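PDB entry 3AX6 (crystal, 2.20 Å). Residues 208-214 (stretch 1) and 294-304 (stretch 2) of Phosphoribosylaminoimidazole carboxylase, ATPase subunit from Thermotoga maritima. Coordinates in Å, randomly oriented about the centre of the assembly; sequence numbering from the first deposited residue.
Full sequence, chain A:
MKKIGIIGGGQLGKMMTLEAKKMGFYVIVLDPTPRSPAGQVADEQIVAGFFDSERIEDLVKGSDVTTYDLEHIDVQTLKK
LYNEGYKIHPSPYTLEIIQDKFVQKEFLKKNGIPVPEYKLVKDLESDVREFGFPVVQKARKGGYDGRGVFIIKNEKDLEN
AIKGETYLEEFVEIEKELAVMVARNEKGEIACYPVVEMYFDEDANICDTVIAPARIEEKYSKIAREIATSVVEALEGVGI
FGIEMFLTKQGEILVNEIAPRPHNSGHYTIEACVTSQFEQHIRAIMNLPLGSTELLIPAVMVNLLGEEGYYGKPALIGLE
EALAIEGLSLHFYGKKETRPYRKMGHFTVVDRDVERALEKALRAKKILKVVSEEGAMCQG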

ATOM      1  N   ASP A 208       2.974 -13.751 -19.225  1.00 41.64           N
ATOM      2  CA  ASP A 208       2.863 -12.351 -18.842  1.00 40.33           C
ATOM      3  C   ASP A 208       3.612 -12.102 -17.524  1.00 37.41           C
ATOM      4  O   ASP A 208       3.165 -12.480 -16.434  1.00 36.25           O
ATOM      5  CB  ASP A 208       1.382 -11.957 -18.718  1.00 44.32           C
ATOM      6  CG  ASP A 208       1.155 -10.449 -18.826  1.00 48.95           C
ATOM      7  OD1 ASP A 208      -0.024 -10.025 -18.861  1.00 50.86           O
ATOM      8  OD2 ASP A 208       2.146  -9.684 -18.873  1.00 49.70           O
ATOM      9  N   THR A 209       4.773 -11.474 -17.660  1.00 33.45           N
ATOM     10  CA  THR A 209       5.651 -11.125 -16.552  1.00 30.49           C
ATOM     11  C   THR A 209       6.371  -9.832 -16.962  1.00 26.79           C
ATOM     12  O   THR A 209       6.917  -9.742 -18.061  1.00 25.23           O
ATOM     13  CB  THR A 209       6.673 -12.261 -16.286  1.00 30.24           C
ATOM     14  OG1 THR A 209       7.885 -11.716 -15.752  1.00 31.72           O
ATOM     15  CG2 THR A 209       6.974 -13.008 -17.561  1.00 34.27           C
ATOM     16  N   VAL A 210       6.353  -8.833 -16.086  1.00 22.53           N
ATOM     17  CA  VAL A 210       6.978  -7.547 -16.373  1.00 18.02           C
ATOM     18  C   VAL A 210       8.351  -7.382 -15.718  1.00 16.65           C
ATOM     19  O   VAL A 210       8.561  -7.794 -14.577  1.00 15.04           O
ATOM     20  CB  VAL A 210       6.050  -6.385 -15.914  1.00 18.84           C
ATOM     21  CG1 VAL A 210       6.714  -5.039 -16.148  1.00 15.82           C
ATOM     22  CG2 VAL A 210       4.738  -6.457 -16.664  1.00 18.48           C
ATOM     23  N   ILE A 211       9.283  -6.783 -16.456  1.00 14.67           N
ATOM     24  CA  ILE A 211      10.628  -6.541 -15.954  1.00 13.68           C
ATOM     25  C   ILE A 211      10.854  -5.038 -15.884  1.00 13.98           C
ATOM     26  O   ILE A 211      10.759  -4.341 -16.891  1.00 14.71           O
ATOM     27  CB  ILE A 211      11.711  -7.145 -16.879  1.00 13.73           C
ATOM     28  CG1 ILE A 211      11.549  -8.667 -16.975  1.00 12.82           C
ATOM     29  CG2 ILE A 211      13.090  -6.804 -16.334  1.00 13.65           C
ATOM     30  CD1 ILE A 211      12.435  -9.319 -18.030  1.00 10.28           C
ATOM     31  N   ALA A 212      11.157  -4.542 -14.692  1.00 14.24           N
ATOM     32  CA  ALA A 212      11.387  -3.115 -14.494  1.00 14.33           C
ATOM     33  C   ALA A 212      12.766  -2.873 -13.901  1.00 14.12           C
ATOM     34  O   ALA A 212      13.081  -3.391 -12.833  1.00 14.90           O
ATOM     35  CB  ALA A 212      10.314  -2.540 -13.561  1.00 14.85           C
ATOM     36  N   PRO A 213      13.615  -2.094 -14.592  1.00 13.23           N
ATOM     37  CA  PRO A 213      13.344  -1.450 -15.881  1.00 14.69           C
ATOM     38  C   PRO A 213      13.691  -2.389 -17.037  1.00 15.32           C
ATOM     39  O   PRO A 213      14.460  -3.338 -16.869  1.00 13.83           O
ATOM     40  CB  PRO A 213      14.247  -0.222 -15.846  1.00 15.17           C
ATOM     41  CG  PRO A 213      15.444  -0.731 -15.100  1.00 15.45           C
ATOM     42  CD  PRO A 213      14.817  -1.514 -13.963  1.00 13.93           C
ATOM     43  N   ALA A 214      13.117  -2.125 -18.204  1.00 15.10           N
ATOM     44  CA  ALA A 214      13.368  -2.959 -19.373  1.00 15.00           C
ATOM     45  C   ALA A 214      14.868  -3.086 -19.604  1.00 14.98           C
ATOM     46  O   ALA A 214      15.622  -2.137 -19.385  1.00 16.52           O
ATOM     47  CB  ALA A 214      12.694  -2.359 -20.599  1.00 15.51           C
ATOM     48  N   GLU A 294      10.225   8.074  -9.436  1.00 13.65           N
ATOM     49  CA  GLU A 294      11.557   7.497  -9.234  1.00 15.50           C
ATOM     50  C   GLU A 294      11.519   5.997  -8.940  1.00 14.70           C
ATOM     51  O   GLU A 294      10.707   5.537  -8.145  1.00 13.27           O
ATOM     52  CB  GLU A 294      12.286   8.234  -8.099  1.00 19.59           C
ATOM     53  CG  GLU A 294      13.742   7.801  -7.886  1.00 23.92           C
ATOM     54  CD  GLU A 294      14.419   8.508  -6.707  1.00 27.20           C
ATOM     55  OE1 GLU A 294      15.575   8.154  -6.384  1.00 29.36           O
ATOM     56  OE2 GLU A 294      13.803   9.417  -6.104  1.00 27.62           O
ATOM     57  N   LEU A 295      12.384   5.238  -9.610  1.00 13.91           N
ATOM     58  CA  LEU A 295      12.456   3.796  -9.404  1.00 15.28           C
ATOM     59  C   LEU A 295      13.456   3.565  -8.285  1.00 15.18           C
ATOM     60  O   LEU A 295      14.646   3.843  -8.443  1.00 16.83           O
ATOM     61  CB  LEU A 295      12.926   3.086 -10.674  1.00 13.11           C
ATOM     62  CG  LEU A 295      13.010   1.556 -10.619  1.00 12.37           C
ATOM     63  CD1 LEU A 295      11.622   0.959 -10.551  1.00 14.44           C
ATOM     64  CD2 LEU A 295      13.717   1.037 -11.856  1.00 13.27           C
ATOM     65  N   LEU A 296      12.970   3.062  -7.154  1.00 12.51           N
ATOM     66  CA  LEU A 296      13.811   2.824  -5.993  1.00 11.53           C
ATOM     67  C   LEU A 296      14.643   1.551  -6.107  1.00 12.57           C
ATOM     68  O   LEU A 296      15.743   1.466  -5.560  1.00 14.34           O
ATOM     69  CB  LEU A 296      12.945   2.752  -4.732  1.00  9.23           C
ATOM     70  CG  LEU A 296      12.099   3.979  -4.388  1.00 11.28           C
ATOM     71  CD1 LEU A 296      11.232   3.671  -3.173  1.00 11.87           C
ATOM     72  CD2 LEU A 296      13.004   5.176  -4.108  1.00  8.32           C
ATOM     73  N   ILE A 297      14.124   0.562  -6.820  1.00 11.39           N
ATOM     74  CA  ILE A 297      14.828  -0.705  -6.966  1.00 10.26           C
ATOM     75  C   ILE A 297      14.194  -1.498  -8.091  1.00  9.62           C
ATOM     76  O   ILE A 297      12.982  -1.455  -8.262  1.00 10.10           O
ATOM     77  CB  ILE A 297      14.718  -1.537  -5.653  1.00 11.31           C
ATOM     78  CG1 ILE A 297      15.487  -2.849  -5.777  1.00  8.48           C
ATOM     79  CG2 ILE A 297      13.250  -1.852  -5.358  1.00  9.87           C
ATOM     80  CD1 ILE A 297      15.647  -3.565  -4.446  1.00 10.51           C
ATOM     81  N   PRO A 298      15.009  -2.220  -8.882  1.00  9.95           N
ATOM     82  CA  PRO A 298      14.524  -3.040 -10.000  1.00  9.43           C
ATOM     83  C   PRO A 298      13.478  -4.041  -9.517  1.00  7.82           C
ATOM     84  O   PRO A 298      13.500  -4.456  -8.364  1.00  5.43           O
ATOM     85  CB  PRO A 298      15.792  -3.725 -10.493  1.00 12.54           C
ATOM     86  CG  PRO A 298      16.831  -2.658 -10.268  1.00 14.23           C
ATOM     87  CD  PRO A 298      16.482  -2.170  -8.876  1.00 11.55           C
ATOM     88  N   ALA A 299      12.576  -4.441 -10.404  1.00  9.09           N
ATOM     89  CA  ALA A 299      11.526  -5.371 -10.022  1.00  8.07           C
ATOM     90  C   ALA A 299      10.986  -6.232 -11.151  1.00  8.75           C
ATOM     91  O   ALA A 299      10.981  -5.847 -12.318  1.00  9.35           O
ATOM     92  CB  ALA A 299      10.375  -4.596  -9.381  1.00  8.30           C
ATOM     93  N   VAL A 300      10.517  -7.412 -10.777  1.00  9.05           N
ATOM     94  CA  VAL A 300       9.929  -8.342 -11.722  1.00  9.42           C
ATOM     95  C   VAL A 300       8.577  -8.739 -11.142  1.00  9.21           C
ATOM     96  O   VAL A 300       8.493  -9.207 -10.009  1.00  6.10           O
ATOM     97  CB  VAL A 300      10.821  -9.589 -11.906  1.00 10.17           C
ATOM     98  CG1 VAL A 300      10.145 -10.585 -12.850  1.00  8.96           C
ATOM     99  CG2 VAL A 300      12.177  -9.166 -12.473  1.00  8.04           C
HETATM  100  N   MSE A 301       7.517  -8.501 -11.906  1.00 11.32           N
HETATM  101  CA  MSE A 301       6.171  -8.845 -11.463  1.00 12.17           C
HETATM  102  C   MSE A 301       5.657 -10.001 -12.300  1.00 13.11           C
HETATM  103  O   MSE A 301       5.844 -10.027 -13.523  1.00 13.62           O
HETATM  104  CB  MSE A 301       5.219  -7.659 -11.612  1.00 13.17           C
HETATM  105  CG  MSE A 301       3.796  -7.982 -11.177  1.00 18.24           C
HETATM  106 SE   MSE A 301       2.455  -7.449 -12.471  1.00 28.23          SE
HETATM  107  CE  MSE A 301       2.601  -8.929 -13.700  1.00 26.24           C
ATOM    108  N   VAL A 302       5.014 -10.954 -11.633  1.00 12.32           N
ATOM    109  CA  VAL A 302       4.454 -12.129 -12.291  1.00 11.77           C
ATOM    110  C   VAL A 302       2.997 -12.299 -11.878  1.00 12.99           C
ATOM    111  O   VAL A 302       2.664 -12.220 -10.692  1.00 10.35           O
ATOM    112  CB  VAL A 302       5.225 -13.432 -11.904  1.00 11.99           C
ATOM    113  CG1 VAL A 302       4.525 -14.646 -12.487  1.00  9.61           C
ATOM    114  CG2 VAL A 302       6.653 -13.370 -12.401  1.00 10.83           C
ATOM    115  N   ASN A 303       2.134 -12.542 -12.860  1.00 13.44           N
ATOM    116  CA  ASN A 303       0.718 -12.735 -12.592  1.00 14.93           C
ATOM    117  C   ASN A 303       0.443 -14.122 -12.047  1.00 13.62           C
ATOM    118  O   ASN A 303       1.057 -15.096 -12.462  1.00 14.25           O
ATOM    119  CB  ASN A 303      -0.117 -12.539 -13.866  1.00 16.23           C
ATOM    120  CG  ASN A 303      -0.199 -11.093 -14.292  1.00 17.86           C
ATOM    121  OD1 ASN A 303      -0.523 -10.220 -13.493  1.00 16.44           O
ATOM    122  ND2 ASN A 303       0.087 -10.832 -15.564  1.00 20.25           N
ATOM    123  N   LEU A 304      -0.473 -14.199 -11.095  1.00 14.95           N
ATOM    124  CA  LEU A 304      -0.867 -15.474 -10.530  1.00 16.31           C
ATOM    125  C   LEU A 304      -2.231 -15.762 -11.129  1.00 17.99           C
ATOM    126  O   LEU A 304      -3.170 -14.993 -10.929  1.00 18.96           O
ATOM    127  CB  LEU A 304      -0.984 -15.392  -9.010  1.00 15.63           C
ATOM    128  CG  LEU A 304       0.296 -15.483  -8.189  1.00 15.25           C
ATOM    129  CD1 LEU A 304      -0.061 -15.454  -6.718  1.00 15.60           C
ATOM    130  CD2 LEU A 304       1.031 -16.768  -8.515  1.00 16.06           C
TER

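The antiparallel pairing of these two strands ends at a cis peptide bond: the bond between A212 and P213 is cis, and directly after the last bridged pair it sets the P213 ring against the loop that leads into the partner strand. There P213 CD lies 3.5 Å from L295 CD2 and 4.2 Å from P298 CB, a small apolar cluster. L295 points its CA-to-CB bond toward stretch 1, and with chi1 t and chi2 p its CD2 methyl reaches the proline ring. Neither proline has an amide hydrogen to offer, so each suits a place just outside the ladder.

Within the ladder, the axes of strands 209-212 and 299-304 approach to 4.7 Å, with their N-to-C directions at 170°. Four backbone hydrogen bonds form two reciprocal pairs. A212 N donates to A299 O and A299 N to A212 O, both at 2.7 Å; V210 N donates to M301 O at 2.9 Å, and M301 N returns the bond to V210 O at 3.0 Å. The bonds of the A212-A299 pair are the shorter and the straighter, with angles of 160° and 166° against 146° and 155°. Between and beyond these pairs lie the non-hydrogen-bonded pairs I211-V300 and T209-V302, whose CA atoms are 4.7 and 4.5 Å apart, closer than the CA atoms of the bonded pairs A212-A299 (5.0 Å) and V210-M301 (5.1 Å). Here CA-H...O contacts supplement the amides: V300 CA to V210 O and T209 CA to M301 O, each 3.2 Å.

Side chains alternate between the two faces. V210, A212, A299 and M301 share one; V210 CG2 touches CE of M301, a selenomethionine, at 4.4 Å, while the alanines contribute only methyl groups beside their short backbone bonds. T209, I211, V300 and V302 occupy the other face. All eight are buried, and the beta-branched T209, V210, I211, V300 and V302 suit the extended backbone. T209 OG1 packs 3.8 Å from V300 CG1 and 3.9 Å from V302 CG2, and it also donates a weak hydrogen bond to M301 O at 3.5 Å, giving a buried hydroxyl a polar partner among methyl groups.

At the opposite end of the ladder from P213, exposed D208 places OD1 3.4 Å from N303 ND2. N303 is buried and points its CA-to-CB bond toward stretch 1; both polar atoms of its amide are hydrogen-bonded elsewhere in the structure. Altogether the contact buries 504 Å², summed over both stretches.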